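Local coordinates for galacto-N-biose/lacto-N-biose I transporter substrate-binding protein (Bifidobacterium longum, PDB 2Z8F), which binds galacto-N-biose and lacto-N-biose I, and in this crystal lacto-N-tetraose, as the extracellular solute-binding component of a bifidobacterial ABC sugar transporter, at residues V16-M21 with P45-K50; A38-Q43 with M305-W310; S368-K373 with S393-T398; D176-M181 with K373-A378. One frame throughout, in Å; residues are numbered along the deposited sequence.

Contact 1. Residues V16-M21 with P45-K50. With ZN (zinc ion), chain F.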
# COMPACT_ATOMS: atom_id res chain seq x y z
N VAL A 16 31.53 0.87 9.96
CA VAL A 16 30.53 -0.18 9.90
C VAL A 16 29.85 -0.03 8.55
O VAL A 16 29.57 1.09 8.11
CB VAL A 16 29.53 -0.03 11.09
CG1 VAL A 16 28.20 -0.70 10.80
CG2 VAL A 16 30.18 -0.61 12.36
N ASN A 17 29.62 -1.16 7.87
CA ASN A 17 28.99 -1.13 6.56
C ASN A 17 27.64 -1.80 6.63
O ASN A 17 27.57 -2.96 7.03
CB ASN A 17 29.85 -1.85 5.55
CG ASN A 17 31.11 -1.07 5.20
OD1 ASN A 17 31.05 -0.11 4.43
ND2 ASN A 17 32.25 -1.51 5.71
N ILE A 18 26.61 -1.07 6.21
CA ILE A 18 25.20 -1.47 6.26
C ILE A 18 24.67 -1.56 4.83
O ILE A 18 25.01 -0.74 3.99
CB ILE A 18 24.37 -0.36 7.02
CG1 ILE A 18 24.86 -0.22 8.46
CG2 ILE A 18 22.82 -0.60 6.95
CD1 ILE A 18 24.85 -1.51 9.24
N THR A 19 23.85 -2.57 4.55
CA THR A 19 23.15 -2.63 3.28
C THR A 19 21.67 -2.47 3.51
O THR A 19 21.15 -2.94 4.53
CB THR A 19 23.39 -3.95 2.55
OG1 THR A 19 23.27 -5.06 3.46
CG2 THR A 19 24.80 -3.94 1.96
N TYR A 20 21.02 -1.76 2.58
CA TYR A 20 19.56 -1.49 2.60
C TYR A 20 18.99 -1.79 1.22
O TYR A 20 19.37 -1.14 0.22
CB TYR A 20 19.33 -0.02 2.99
CG TYR A 20 17.92 0.55 2.83
CD1 TYR A 20 16.78 -0.24 2.96
CD2 TYR A 20 17.74 1.92 2.60
CE1 TYR A 20 15.50 0.31 2.85
CE2 TYR A 20 16.48 2.47 2.48
CZ TYR A 20 15.36 1.67 2.58
OH TYR A 20 14.14 2.31 2.43
N MET A 21 18.10 -2.80 1.14
CA MET A 21 17.38 -3.12 -0.09
C MET A 21 15.96 -2.57 0.03
O MET A 21 15.26 -2.82 1.03
CB MET A 21 17.31 -4.63 -0.34
CG MET A 21 16.68 -4.96 -1.69
SD MET A 21 16.42 -6.73 -2.00
CE MET A 21 16.32 -7.42 -0.38
N PRO A 45 31.16 8.81 7.91
CA PRO A 45 32.17 7.82 7.48
C PRO A 45 32.19 6.57 8.37
O PRO A 45 32.65 5.50 7.94
CB PRO A 45 33.50 8.59 7.61
CG PRO A 45 33.20 9.72 8.58
CD PRO A 45 31.77 10.10 8.29
N ASP A 46 31.65 6.72 9.59
CA ASP A 46 31.60 5.65 10.58
C ASP A 46 30.49 4.59 10.33
O ASP A 46 30.59 3.46 10.84
CB ASP A 46 31.46 6.24 11.99
CG ASP A 46 30.22 7.09 12.17
OD1 ASP A 46 30.02 8.13 11.45
OD2 ASP A 46 29.42 6.78 13.09
N ILE A 47 29.45 4.98 9.58
CA ILE A 47 28.37 4.06 9.20
C ILE A 47 28.04 4.29 7.72
O ILE A 47 27.31 5.23 7.37
CB ILE A 47 27.08 4.28 10.04
CG1 ILE A 47 27.36 4.16 11.54
CG2 ILE A 47 25.98 3.29 9.58
CD1 ILE A 47 26.31 4.87 12.42
N GLN A 48 28.62 3.46 6.86
CA GLN A 48 28.44 3.62 5.42
C GLN A 48 27.33 2.70 4.94
O GLN A 48 27.32 1.52 5.29
CB GLN A 48 29.77 3.30 4.71
CG GLN A 48 30.83 4.37 4.93
CD GLN A 48 30.51 5.65 4.21
OE1 GLN A 48 30.64 5.74 2.98
NE2 GLN A 48 30.08 6.66 4.95
N VAL A 49 26.41 3.26 4.16
CA VAL A 49 25.23 2.54 3.71
C VAL A 49 25.21 2.35 2.20
O VAL A 49 25.34 3.32 1.44
CB VAL A 49 23.98 3.27 4.17
CG1 VAL A 49 22.70 2.50 3.72
CG2 VAL A 49 24.01 3.41 5.69
N LYS A 50 25.00 1.11 1.78
CA LYS A 50 24.81 0.77 0.37
C LYS A 50 23.33 0.42 0.16
O LYS A 50 22.85 -0.61 0.63
CB LYS A 50 25.73 -0.39 -0.03
CG LYS A 50 25.66 -0.79 -1.49
CD LYS A 50 26.87 -1.68 -1.88
CE LYS A 50 26.93 -2.99 -1.08
NZ LYS A 50 28.07 -3.89 -1.52
ZN ZN F . 28.81 9.47 12.16
O HOH W 1 28.36 -0.00 3.29
O HOH W 2 29.94 11.14 11.66
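Val16 opens the parallel pairing of strands 16-22 and 47-53, the two strands of a beta-alpha-beta unit whose crossover helix is 33-43. Its N donates to Asp46 O at 2.9 Å, from above that carbonyl plane, and its O accepts from Gln48 N at 2.8 Å, nearly along the C=O axis. The carboxylate of Asp46 takes no part in the pairing: its OD1 binds a zinc ion at 1.9 Å, with His44 and a water as further ligands. At Asn17 the side chain stands on the same face as Gln48, and the two amides cross with their planes 81° apart. OD1 of Asn17 lies near CB of Gln48, and a water within hydrogen-bonding distance of both Asn17 OD1 and Gln48 O bridges side chain to neighbouring backbone. The Gln48 chain bends at chi2, and NE2 bonds to the backbone oxygens of Asn41 and His44. Ile18 N then donates to Gln48 O and Ile18 O accepts from Lys50 N. On the opposite face, with Val16, Ile18 places CG1 3.9 Å from CG2 of Ile47, while its CB meets CG2 of Val49, a hydrophobic side covered by helices 33-43 and 301-311. Thr19 lies beside the aliphatic part of Lys50; the lysine chain bends at chi3 (60°), which sets its CE 3.8 Å from CG2 of Thr19. Tyr20 follows, its CB 4.3 Å from CG1 of Val49 and its N donating to Lys50 O at 2.9 Å.

Contact 2. Residues A38-Q43 with M305-W310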
# COMPACT_ATOMS: atom_id res chain seq x y z
N ALA A 38 23.33 9.20 -0.03
CA ALA A 38 24.61 9.90 -0.20
C ALA A 38 24.84 11.02 0.82
O ALA A 38 25.97 11.28 1.24
CB ALA A 38 24.77 10.44 -1.61
N LYS A 39 23.76 11.70 1.20
CA LYS A 39 23.83 12.73 2.24
C LYS A 39 24.26 12.12 3.58
O LYS A 39 25.13 12.66 4.28
CB LYS A 39 22.47 13.41 2.40
CG LYS A 39 22.02 14.19 1.18
CD LYS A 39 20.64 14.88 1.43
CE LYS A 39 20.71 15.94 2.53
NZ LYS A 39 19.36 16.56 2.80
N TRP A 40 23.65 10.97 3.93
CA TRP A 40 24.06 10.24 5.13
C TRP A 40 25.54 9.85 5.07
O TRP A 40 26.31 10.12 5.99
CB TRP A 40 23.19 8.99 5.36
CG TRP A 40 23.72 8.16 6.46
CD1 TRP A 40 24.65 7.15 6.37
CD2 TRP A 40 23.39 8.27 7.85
NE1 TRP A 40 24.91 6.63 7.61
CE2 TRP A 40 24.14 7.30 8.54
CE3 TRP A 40 22.53 9.11 8.58
CZ2 TRP A 40 24.06 7.13 9.93
CZ3 TRP A 40 22.44 8.93 9.96
CH2 TRP A 40 23.21 7.96 10.63
N ASN A 41 25.95 9.24 3.96
CA ASN A 41 27.30 8.71 3.84
C ASN A 41 28.38 9.79 3.96
O ASN A 41 29.44 9.53 4.53
CB ASN A 41 27.47 7.93 2.54
CG ASN A 41 26.82 6.57 2.60
OD1 ASN A 41 26.49 6.08 3.69
ND2 ASN A 41 26.65 5.93 1.44
N LYS A 42 28.08 10.98 3.45
CA LYS A 42 29.02 12.10 3.51
C LYS A 42 29.22 12.54 4.94
O LYS A 42 30.33 12.92 5.34
CB LYS A 42 28.53 13.25 2.65
CG LYS A 42 29.52 14.38 2.49
CD LYS A 42 29.11 15.27 1.33
CE LYS A 42 30.00 16.49 1.24
NZ LYS A 42 31.38 16.14 0.75
N GLN A 43 28.15 12.51 5.73
CA GLN A 43 28.21 12.94 7.13
C GLN A 43 28.75 11.87 8.08
O GLN A 43 29.29 12.19 9.16
CB GLN A 43 26.81 13.41 7.59
CG GLN A 43 26.39 14.75 7.03
CD GLN A 43 27.58 15.73 6.93
OE1 GLN A 43 28.15 16.14 7.96
NE2 GLN A 43 27.97 16.06 5.70
N MET A 305 19.62 0.71 12.65
CA MET A 305 18.47 1.46 13.14
C MET A 305 18.74 2.97 13.27
O MET A 305 17.87 3.80 13.02
CB MET A 305 18.01 0.87 14.47
CG MET A 305 17.40 -0.54 14.29
SD MET A 305 15.72 -0.44 13.65
CE MET A 305 14.77 -0.02 15.14
N GLU A 306 19.98 3.31 13.60
CA GLU A 306 20.41 4.70 13.65
C GLU A 306 20.22 5.38 12.28
O GLU A 306 19.59 6.44 12.14
CB GLU A 306 21.89 4.75 14.05
CG GLU A 306 22.53 6.15 13.93
CD GLU A 306 22.07 7.17 14.97
OE1 GLU A 306 21.10 6.95 15.74
OE2 GLU A 306 22.70 8.25 14.99
N PHE A 307 20.77 4.73 11.25
CA PHE A 307 20.57 5.19 9.88
C PHE A 307 19.09 5.21 9.50
O PHE A 307 18.62 6.19 8.95
CB PHE A 307 21.38 4.35 8.86
CG PHE A 307 20.79 4.42 7.47
CD1 PHE A 307 21.01 5.53 6.66
CD2 PHE A 307 19.96 3.38 6.98
CE1 PHE A 307 20.44 5.65 5.39
CE2 PHE A 307 19.39 3.49 5.70
CZ PHE A 307 19.62 4.64 4.90
N LEU A 308 18.37 4.13 9.83
CA LEU A 308 16.97 4.01 9.41
C LEU A 308 16.11 5.15 9.97
O LEU A 308 15.26 5.69 9.26
CB LEU A 308 16.37 2.68 9.85
CG LEU A 308 14.95 2.43 9.33
CD1 LEU A 308 14.84 2.61 7.77
CD2 LEU A 308 14.59 1.02 9.75
N ASP A 309 16.32 5.48 11.25
CA ASP A 309 15.61 6.58 11.84
C ASP A 309 15.87 7.88 11.08
O ASP A 309 14.96 8.65 10.84
CB ASP A 309 15.96 6.74 13.32
CG ASP A 309 15.41 8.01 13.89
OD1 ASP A 309 14.18 8.05 14.18
OD2 ASP A 309 16.19 8.99 14.04
N TRP A 310 17.13 8.11 10.70
CA TRP A 310 17.43 9.29 9.90
C TRP A 310 16.69 9.20 8.55
O TRP A 310 16.00 10.14 8.14
CB TRP A 310 18.95 9.45 9.69
CG TRP A 310 19.31 10.65 8.83
CD1 TRP A 310 19.50 11.95 9.24
CD2 TRP A 310 19.49 10.64 7.41
NE1 TRP A 310 19.79 12.75 8.14
CE2 TRP A 310 19.79 11.97 7.01
CE3 TRP A 310 19.42 9.64 6.42
CZ2 TRP A 310 20.03 12.32 5.67
CZ3 TRP A 310 19.64 9.99 5.11
CH2 TRP A 310 19.96 11.31 4.74
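Trp40, the residue most buried here, enters from helix 33-43 and meets Phe307 and Trp310 of helix 301-311 in an aromatic cluster. Its CG lies anti to the backbone N, and its NE1 donates to Ile47 O of strand 47-53. Phe307 turns an edge to one face of this indole in a T-shaped pair: the phenyl ring and the five-membered ring stand at 76° with centroids 5.1 Å apart, and CD1 is the atom that comes down, 3.8 Å from Trp40 CG. Over the six-membered ring sits Phe307 CA, a CH-pi contact at 4.0 Å from the centroid. Trp310 runs past Trp40 in the opposite direction. The two indole planes lie at 52°; Trp310 CB approaches Trp40 CZ3 at 3.5 Å, and Trp40 CB lies over the six-membered ring of Trp310. Glu306 adds its CG at the indole edge, 3.8 Å from Trp40 CH2, while its OE1 bonds to Tyr104. An alanine at Trp40 would probably open a gap beside Phe307 and Trp310 and leave Ile47 O without the indole NE1 as donor. The two helix segments run at 130° to each other, their axes 11.4 Å apart at closest approach. Helix 33-43 is braced on strand 47-53 through Trp40 and Asn41, while helix 301-311 also packs on strands 77-81, 121-126 and 290-294 and on helix 98-104.

Contact 3. Residues S368-K373 with S393-T398. With NA (sodium ion), chain H; BGC (beta-D-glucopyranose), chain C.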
# COMPACT_ATOMS: atom_id res chain seq x y z
N SER A 368 0.43 -13.35 1.87
CA SER A 368 0.83 -13.32 0.47
C SER A 368 0.09 -14.34 -0.39
O SER A 368 -0.24 -14.06 -1.55
CB SER A 368 2.34 -13.52 0.38
OG SER A 368 2.70 -14.84 0.75
N ALA A 369 -0.17 -15.52 0.18
CA ALA A 369 -0.93 -16.57 -0.51
C ALA A 369 -2.39 -16.18 -0.66
O ALA A 369 -3.03 -16.54 -1.64
CB ALA A 369 -0.81 -17.90 0.25
N VAL A 370 -2.93 -15.50 0.35
CA VAL A 370 -4.29 -15.00 0.26
C VAL A 370 -4.42 -13.96 -0.84
O VAL A 370 -5.32 -14.02 -1.67
CB VAL A 370 -4.76 -14.45 1.61
CG1 VAL A 370 -6.22 -14.07 1.53
CG2 VAL A 370 -4.50 -15.50 2.67
N ALA A 371 -3.50 -13.00 -0.85
CA ALA A 371 -3.50 -11.99 -1.89
C ALA A 371 -3.34 -12.60 -3.29
O ALA A 371 -4.02 -12.18 -4.23
CB ALA A 371 -2.39 -10.97 -1.59
N ALA A 372 -2.48 -13.62 -3.40
CA ALA A 372 -2.29 -14.33 -4.66
C ALA A 372 -3.60 -14.95 -5.15
O ALA A 372 -3.99 -14.77 -6.32
CB ALA A 372 -1.19 -15.39 -4.52
N LYS A 373 -4.31 -15.61 -4.24
CA LYS A 373 -5.60 -16.26 -4.57
C LYS A 373 -6.64 -15.22 -4.93
O LYS A 373 -7.39 -15.39 -5.88
CB LYS A 373 -6.12 -17.12 -3.41
CG LYS A 373 -7.36 -17.93 -3.82
CD LYS A 373 -6.91 -19.05 -4.74
CE LYS A 373 -8.03 -19.65 -5.51
NZ LYS A 373 -7.43 -20.76 -6.31
N SER A 393 -14.86 -15.52 -0.68
CA SER A 393 -15.02 -16.91 -0.26
C SER A 393 -13.73 -17.70 -0.50
O SER A 393 -13.32 -18.50 0.33
CB SER A 393 -16.23 -17.56 -0.93
OG SER A 393 -16.13 -17.53 -2.32
N ASP A 394 -13.04 -17.43 -1.61
CA ASP A 394 -11.75 -18.06 -1.80
C ASP A 394 -10.67 -17.59 -0.82
O ASP A 394 -9.87 -18.40 -0.34
CB ASP A 394 -11.24 -17.81 -3.22
CG ASP A 394 -12.05 -18.56 -4.27
OD1 ASP A 394 -13.04 -19.26 -3.95
OD2 ASP A 394 -11.68 -18.47 -5.49
N ALA A 395 -10.66 -16.29 -0.53
CA ALA A 395 -9.76 -15.77 0.49
C ALA A 395 -9.96 -16.51 1.83
O ALA A 395 -8.99 -16.80 2.54
CB ALA A 395 -9.96 -14.25 0.66
N GLN A 396 -11.22 -16.77 2.20
CA GLN A 396 -11.50 -17.47 3.46
C GLN A 396 -10.79 -18.82 3.51
O GLN A 396 -10.05 -19.13 4.46
CB GLN A 396 -13.02 -17.66 3.62
CG GLN A 396 -13.40 -18.53 4.84
CD GLN A 396 -13.20 -17.83 6.16
OE1 GLN A 396 -13.16 -16.60 6.24
NE2 GLN A 396 -13.04 -18.62 7.21
N THR A 397 -11.03 -19.63 2.48
CA THR A 397 -10.44 -20.94 2.40
C THR A 397 -8.90 -20.91 2.31
O THR A 397 -8.22 -21.67 3.01
CB THR A 397 -11.04 -21.67 1.19
OG1 THR A 397 -12.48 -21.64 1.31
CG2 THR A 397 -10.62 -23.07 1.25
N THR A 398 -8.35 -20.04 1.46
CA THR A 398 -6.89 -19.92 1.39
C THR A 398 -6.23 -19.41 2.69
O THR A 398 -5.13 -19.84 3.07
CB THR A 398 -6.49 -19.06 0.18
OG1 THR A 398 -6.98 -19.69 -1.01
CG2 THR A 398 -4.97 -18.95 0.08
NA NA H . -13.33 -19.70 -6.27
C2 BGC C . 0.86 -12.44 -8.39
C3 BGC C . 1.39 -11.04 -8.07
C4 BGC C . 0.82 -10.49 -6.74
C5 BGC C . 0.94 -11.57 -5.65
C6 BGC C . 0.36 -11.20 -4.28
C1 BGC C . 1.01 -13.35 -7.19
O1 BGC C . 0.42 -14.59 -7.54
O2 BGC C . 1.56 -13.00 -9.49
O3 BGC C . 1.05 -10.21 -9.16
O4 BGC C . 1.56 -9.35 -6.32
O5 BGC C . 0.34 -12.78 -6.07
O6 BGC C . 0.96 -12.05 -3.32
O HOH W 3 -14.37 -18.24 -6.62
O HOH W 4 -12.73 -19.59 -8.10
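Asp394 OD2 is gripped by a sodium ion at 2.2 Å and by the hydroxyl of Thr377, while OD1 of the same carboxylate binds the sodium as well, at 2.4 Å. This carboxylate belongs to a near-antiparallel pair of helices, 367-380 and 389-405, whose segments run at 151° with their axes 8.9 Å apart. Across from it lies the chain of Lys373, bent at chi2 (73°). Its CE passes OD2 of Asp394 at 3.8 Å, but NZ goes on to a salt bridge with Glu376, leaving the two opposite charges near without contact. Thr398 crosses the same lysine chain at about a right angle, its OG1 3.3 Å from Lys373 CG. Its methyl, CG2, is anti to the backbone N and rests against Ala369 O at 3.5 Å. Deeper in the interface Val370 CG1 packs on Ala395 CB at 3.8 Å, where the backbones come nearest. The far side of helix 367-380 borders the glycan pocket: Ala371 CB and Ala372 CB touch the glucose unit, and its O6 donates to Ser368 O at 2.9 Å.

Contact 4. Residues D176-M181 with K373-A378. With GAL (beta-D-galactopyranose), chain B; NAG (2-acetamido-2-deoxy-beta-D-glucopyranose), chain D.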
# COMPACT_ATOMS: atom_id res chain seq x y z
N ASP A 176 -5.14 -7.38 -10.66
CA ASP A 176 -3.78 -7.59 -10.15
C ASP A 176 -3.49 -6.86 -8.82
O ASP A 176 -2.38 -6.94 -8.30
CB ASP A 176 -2.71 -7.19 -11.18
CG ASP A 176 -2.82 -5.73 -11.65
OD1 ASP A 176 -3.88 -5.09 -11.47
OD2 ASP A 176 -1.83 -5.20 -12.23
N GLU A 177 -4.51 -6.18 -8.29
CA GLU A 177 -4.40 -5.47 -7.01
C GLU A 177 -5.51 -5.89 -6.08
O GLU A 177 -5.69 -5.27 -5.03
CB GLU A 177 -4.43 -3.95 -7.21
CG GLU A 177 -3.06 -3.43 -7.75
CD GLU A 177 -1.95 -3.53 -6.69
OE1 GLU A 177 -2.26 -3.57 -5.47
OE2 GLU A 177 -0.76 -3.58 -7.07
N ALA A 178 -6.25 -6.94 -6.43
CA ALA A 178 -7.36 -7.35 -5.53
C ALA A 178 -6.85 -7.66 -4.11
O ALA A 178 -7.48 -7.27 -3.11
CB ALA A 178 -8.11 -8.57 -6.10
N GLY A 179 -5.72 -8.34 -4.00
CA GLY A 179 -5.19 -8.71 -2.67
C GLY A 179 -4.79 -7.55 -1.76
O GLY A 179 -4.65 -7.74 -0.54
N ASN A 180 -4.55 -6.37 -2.36
CA ASN A 180 -4.08 -5.18 -1.64
C ASN A 180 -5.16 -4.10 -1.56
O ASN A 180 -5.47 -3.59 -0.48
CB ASN A 180 -2.79 -4.60 -2.30
CG ASN A 180 -1.76 -5.67 -2.55
OD1 ASN A 180 -1.46 -6.47 -1.67
ND2 ASN A 180 -1.20 -5.68 -3.77
N MET A 181 -5.72 -3.74 -2.73
CA MET A 181 -6.75 -2.71 -2.80
C MET A 181 -8.09 -3.22 -2.31
O MET A 181 -8.75 -2.57 -1.48
CB MET A 181 -6.88 -2.15 -4.23
CG MET A 181 -8.05 -1.19 -4.43
SD MET A 181 -8.08 -0.52 -6.12
CE MET A 181 -6.65 0.60 -6.07
N LYS A 373 -4.31 -15.61 -4.24
CA LYS A 373 -5.60 -16.26 -4.57
C LYS A 373 -6.64 -15.22 -4.93
O LYS A 373 -7.39 -15.39 -5.88
CB LYS A 373 -6.12 -17.12 -3.41
CG LYS A 373 -7.36 -17.93 -3.82
CD LYS A 373 -6.91 -19.05 -4.74
CE LYS A 373 -8.03 -19.65 -5.51
NZ LYS A 373 -7.43 -20.76 -6.31
N MET A 374 -6.68 -14.12 -4.15
CA MET A 374 -7.60 -13.03 -4.44
C MET A 374 -7.44 -12.47 -5.85
O MET A 374 -8.42 -12.26 -6.55
CB MET A 374 -7.50 -11.91 -3.37
CG MET A 374 -8.07 -12.34 -2.00
SD MET A 374 -7.88 -10.97 -0.83
CE MET A 374 -9.01 -9.82 -1.44
N ASN A 375 -6.19 -12.28 -6.27
CA ASN A 375 -5.91 -11.78 -7.61
C ASN A 375 -6.34 -12.77 -8.71
O ASN A 375 -6.91 -12.37 -9.71
CB ASN A 375 -4.42 -11.53 -7.76
CG ASN A 375 -3.95 -10.24 -7.08
OD1 ASN A 375 -4.68 -9.61 -6.29
ND2 ASN A 375 -2.73 -9.82 -7.42
N GLU A 376 -6.06 -14.04 -8.50
CA GLU A 376 -6.45 -15.08 -9.45
C GLU A 376 -7.96 -15.11 -9.60
O GLU A 376 -8.50 -15.11 -10.71
CB GLU A 376 -5.97 -16.41 -8.93
CG GLU A 376 -6.19 -17.58 -9.89
CD GLU A 376 -5.78 -18.87 -9.25
OE1 GLU A 376 -6.59 -19.46 -8.52
OE2 GLU A 376 -4.64 -19.30 -9.48
N THR A 377 -8.67 -15.13 -8.48
CA THR A 377 -10.12 -15.14 -8.54
C THR A 377 -10.71 -13.83 -9.09
O THR A 377 -11.68 -13.86 -9.86
CB THR A 377 -10.68 -15.57 -7.16
OG1 THR A 377 -10.13 -16.85 -6.82
CG2 THR A 377 -12.21 -15.62 -7.16
N ALA A 378 -10.08 -12.69 -8.74
CA ALA A 378 -10.53 -11.39 -9.22
C ALA A 378 -10.50 -11.36 -10.75
O ALA A 378 -11.38 -10.81 -11.37
CB ALA A 378 -9.66 -10.26 -8.66
C1 GAL B . 1.10 -8.09 -6.81
C2 GAL B . 1.76 -7.06 -5.88
C3 GAL B . 1.70 -5.63 -6.40
C4 GAL B . 2.14 -5.56 -7.87
C5 GAL B . 1.38 -6.61 -8.69
C6 GAL B . 1.84 -6.67 -10.14
O2 GAL B . 1.12 -7.16 -4.63
O3 GAL B . 2.53 -4.91 -5.49
O4 GAL B . 3.50 -5.90 -7.88
O5 GAL B . 1.56 -7.88 -8.13
O6 GAL B . 1.06 -7.68 -10.79
C1 NAG D . 2.53 -3.48 -5.61
C2 NAG D . 3.02 -2.93 -4.27
C3 NAG D . 3.37 -1.43 -4.29
C4 NAG D . 4.23 -1.11 -5.54
C5 NAG D . 3.50 -1.65 -6.77
C6 NAG D . 4.19 -1.25 -8.07
C7 NAG D . 2.32 -3.87 -2.16
C8 NAG D . 1.19 -4.07 -1.19
N2 NAG D . 1.99 -3.21 -3.26
O3 NAG D . 4.02 -1.27 -3.04
O4 NAG D . 4.35 0.29 -5.66
O5 NAG D . 3.41 -3.06 -6.63
O6 NAG D . 5.45 -1.87 -8.12
O7 NAG D . 3.44 -4.28 -1.87
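The glycan pocket is lined here by the start of helix 178-187 and the middle of helix 367-380, joined through Asn375. OD1 of that asparagine accepts from Gly179 N at 2.8 Å, with the donor nearly in line with the C=O bond, so the side chain grips the backbone at Gly179. Its ND2 reaches back to Asp176 O in a weak bond of 3.0 Å, and the residue also borders the glucose unit. Next to it CB of Ala178 and CB of Ala378 are pressed together at 3.4 Å. Met374 packs against Gly179, its SD 4.0 Å from Gly179 CA, and its CE touches Ala178 O. Facing the sugar, Asn180 ND2 donates to the galactose O2 at 2.9 Å and to Glu177 OE1, the latter in the amide plane at 167°; OE2 of Glu177 bonds to Trp231 and approaches galactose C3. CG and OD1 of Asn180 both lie 3.6 Å from C8, the acetyl methyl of the N-acetylglucosamine. An alanine at Asn180 would probably leave both galactose O2 and Glu177 OE1 without this donor, the acetyl methyl without its amide neighbour, and the glutamate carboxylate freer to turn. Behind the contact, helix 389-405 backs helix 367-380, Ile391 touching Met374 and Ala378, and the loop carrying Arg230 and Trp231 holds the carboxylate of Asp176.

How the contacts relate
Contacts 1 and 2 share one end of the molecule: helix 33-43 links the two strands of contact 1 and bonds through its side chains to strand 47-53. Contacts 3 and 4 lie on the other side of the chain's centre from contact 2, share helix 367-380 and Lys373, and are further tied where helix 389-405 meets that helix. Contact 4 is the most buried, the other three only partly so. Backbone bonding dominates contact 1 and aromatic packing contact 2; contact 3 rests on a lysine chain, a threonine and small apolar side chains beside a metal-bound carboxylate, whereas contact 4 uses side-chain amides beside the sugar. Centres of contacts 1 and 4 are about 37 Å apart.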